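Local coordinates for RAI1 (Scheffersomyces stipitis, PDB 5ULJ), which removes the NAD cap from the 5' end of RNAs, using a divalent metal ion, and binds and stabilises the exoribonuclease RAT1, at residues A[32-37]-A[82-87]. Sequence-based numbering, arbitrary orientation.
With 0WD ([[(2R,3S,4R,5R)-5-(3-aminocarbonyl-4H-pyridin-1-yl)-3,4-bis(oxidanyl)oxolan-2-yl]methoxy-oxidanyl-phosphoryl] [(2R,3S,4R,5R)-5-(6-aminopurin-9-yl)-4-oxidanyl-3-phosphonooxy-oxolan-2-yl]methyl hydrogen phosphate), chain F.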
# COMPACT_ATOMS: atom_id res chain seq x y z
N PHE A 32 -0.09 -11.02 8.44
CA PHE A 32 0.61 -10.71 9.68
C PHE A 32 0.27 -9.28 10.07
O PHE A 32 -0.30 -8.53 9.27
CB PHE A 32 2.12 -10.91 9.54
CG PHE A 32 2.79 -9.93 8.61
CD1 PHE A 32 2.80 -10.15 7.24
CD2 PHE A 32 3.44 -8.81 9.11
CE1 PHE A 32 3.43 -9.26 6.39
CE2 PHE A 32 4.07 -7.92 8.26
CZ PHE A 32 4.06 -8.15 6.90
N ALA A 33 0.60 -8.89 11.29
CA ALA A 33 0.21 -7.58 11.77
C ALA A 33 1.18 -6.98 12.77
O ALA A 33 1.87 -7.69 13.50
CB ALA A 33 -1.18 -7.64 12.38
N ARG A 34 1.23 -5.65 12.79
CA ARG A 34 1.88 -4.90 13.84
C ARG A 34 0.79 -4.30 14.71
O ARG A 34 -0.05 -3.55 14.22
CB ARG A 34 2.78 -3.80 13.27
CG ARG A 34 3.60 -3.05 14.31
CD ARG A 34 4.47 -1.99 13.64
NE ARG A 34 3.69 -0.89 13.10
CZ ARG A 34 4.12 -0.05 12.16
NH1 ARG A 34 5.33 -0.20 11.65
NH2 ARG A 34 3.34 0.93 11.73
N ASP A 35 0.77 -4.65 16.00
CA ASP A 35 -0.31 -4.18 16.86
C ASP A 35 -0.01 -2.79 17.42
O ASP A 35 0.99 -2.17 17.07
CB ASP A 35 -0.58 -5.18 17.99
CG ASP A 35 0.64 -5.48 18.84
OD1 ASP A 35 1.54 -4.62 18.96
OD2 ASP A 35 0.69 -6.59 19.41
N ILE A 36 -0.89 -2.33 18.30
CA ILE A 36 -0.84 -0.97 18.82
C ILE A 36 0.40 -0.72 19.67
O ILE A 36 0.71 0.43 20.01
CB ILE A 36 -2.11 -0.67 19.66
CG1 ILE A 36 -2.36 0.84 19.74
CG2 ILE A 36 -2.00 -1.30 21.04
CD1 ILE A 36 -3.78 1.20 20.10
N ASP A 37 1.12 -1.78 20.01
CA ASP A 37 2.31 -1.66 20.86
C ASP A 37 3.60 -1.85 20.07
O ASP A 37 4.69 -1.85 20.64
CB ASP A 37 2.23 -2.67 22.00
CG ASP A 37 0.97 -2.52 22.83
OD1 ASP A 37 0.67 -1.38 23.25
OD2 ASP A 37 0.28 -3.54 23.06
N LYS A 82 11.18 3.04 12.12
CA LYS A 82 10.83 1.66 12.41
C LYS A 82 9.65 1.14 11.59
O LYS A 82 9.14 0.05 11.85
CB LYS A 82 10.50 1.51 13.89
CG LYS A 82 11.32 2.41 14.80
CD LYS A 82 10.77 2.39 16.22
CE LYS A 82 11.55 1.46 17.12
NZ LYS A 82 12.73 2.15 17.72
N ASN A 83 9.21 1.91 10.60
CA ASN A 83 7.96 1.60 9.91
C ASN A 83 8.12 0.65 8.72
O ASN A 83 7.72 0.97 7.60
CB ASN A 83 7.29 2.89 9.45
CG ASN A 83 5.79 2.74 9.30
OD1 ASN A 83 5.21 1.73 9.71
ND2 ASN A 83 5.14 3.75 8.73
N MET A 84 8.69 -0.53 8.98
CA MET A 84 8.82 -1.59 7.99
C MET A 84 9.43 -1.13 6.67
O MET A 84 8.92 -1.44 5.59
CB MET A 84 7.46 -2.23 7.71
CG MET A 84 6.88 -3.01 8.88
SD MET A 84 5.24 -3.67 8.53
CE MET A 84 5.58 -4.67 7.08
N SER A 85 10.52 -0.37 6.75
CA SER A 85 11.21 0.11 5.56
C SER A 85 12.00 -1.01 4.89
O SER A 85 12.44 -0.88 3.75
CB SER A 85 12.13 1.28 5.90
OG SER A 85 11.42 2.31 6.56
N ASP A 86 12.17 -2.11 5.62
CA ASP A 86 12.85 -3.29 5.08
C ASP A 86 11.83 -4.36 4.69
O ASP A 86 10.65 -4.07 4.52
CB ASP A 86 13.85 -3.85 6.10
CG ASP A 86 13.25 -4.02 7.49
OD1 ASP A 86 12.05 -4.33 7.59
OD2 ASP A 86 13.99 -3.84 8.48
N MET A 87 12.30 -5.60 4.55
CA MET A 87 11.42 -6.71 4.22
C MET A 87 11.46 -7.78 5.30
O MET A 87 11.01 -8.91 5.09
CB MET A 87 11.80 -7.32 2.87
CG MET A 87 11.89 -6.32 1.73
SD MET A 87 12.17 -7.11 0.13
CE MET A 87 10.60 -7.93 -0.13
C1M 0WD F . 5.21 -0.44 5.52
C2M 0WD F . 4.64 0.64 4.63
O2M 0WD F . 5.45 1.82 4.70
C3M 0WD F . 3.36 0.83 5.38
O3M 0WD F . 3.69 1.33 6.68
O4M 0WD F . 4.14 -1.41 5.43
C4M 0WD F . 2.91 -0.63 5.51
C5M 0WD F . 1.94 -1.05 4.39
O5M 0WD F . 2.59 -1.19 3.13
PN 0WD F . 1.77 -0.82 1.79
O1N 0WD F . 0.46 -1.33 2.25
O2N 0WD F . 2.61 -1.48 0.77
O3P 0WD F . 1.79 0.79 1.74
PA 0WD F . 0.70 1.76 1.09
O1A 0WD F . 1.37 3.00 0.66
O2A 0WD F . -0.12 1.00 0.12
O5B 0WD F . -0.22 2.10 2.38
C5B 0WD F . -0.15 3.40 2.98
C4B 0WD F . -0.36 3.27 4.49
C3B 0WD F . -1.14 4.44 5.04
O3B 0WD F . -2.51 4.40 4.61
P2' 0WD F . -3.03 5.36 3.45
OP2 0WD F . -4.44 5.57 3.86
OP1 0WD F . -2.18 6.55 3.58
OP3 0WD F . -2.87 4.57 2.23
O4B 0WD F . 0.89 3.44 5.21
C1B 0WD F . 0.48 3.87 6.56
C2B 0WD F . -1.03 4.03 6.48
O2B 0WD F . -1.65 2.74 6.64
O HOH W 1 2.34 3.11 9.75
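Arg34 and Asn83 illustrate how a strand arginine can tie down a residue of a substrate-pocket loop. Both terminal nitrogens of the guanidinium converge end-on upon one atom, Asn83 OD1, which lies 2.7 Å from Arg34 NH1 and 2.9 Å from Arg34 NH2. The oxygen sits at the edge of the guanidinium, almost in its plane, but the amide is turned 33° against that plane, and NH2 approaches from above the carbonyl plane rather than within it. With CG anti to the backbone N (chi1 -175°), Arg34 runs out extended and then bends at chi3 to present this end. A water accepts from Asn83 ND2 at 3.0 Å and, weakly, from Arg34 NH2. Beside this polar pair, Met84 CE meets the edge of the Phe32 ring, 3.8 Å from CE2, while Met84 CB rests 3.6 Å from C1M of the bound 3'-NADP.

Further out, Arg34 NE donates to Tyr214 O, Asn83 ND2 to Glu80 OE1, and helix 88-101 packs on Phe32. Were Arg34 exchanged for an alanine, Asn83 OD1 would probably lose both guanidinium donors, and the amide, though still bonded to Glu80 OE1, would be freer to turn beside the ligand ribose. Arg34 and Phe32 thus appear to form a second shell behind Asn83 and Met84, two of the pocket's residues, with the two-nitrogen grip on one oxygen consistent with holding the amide in place.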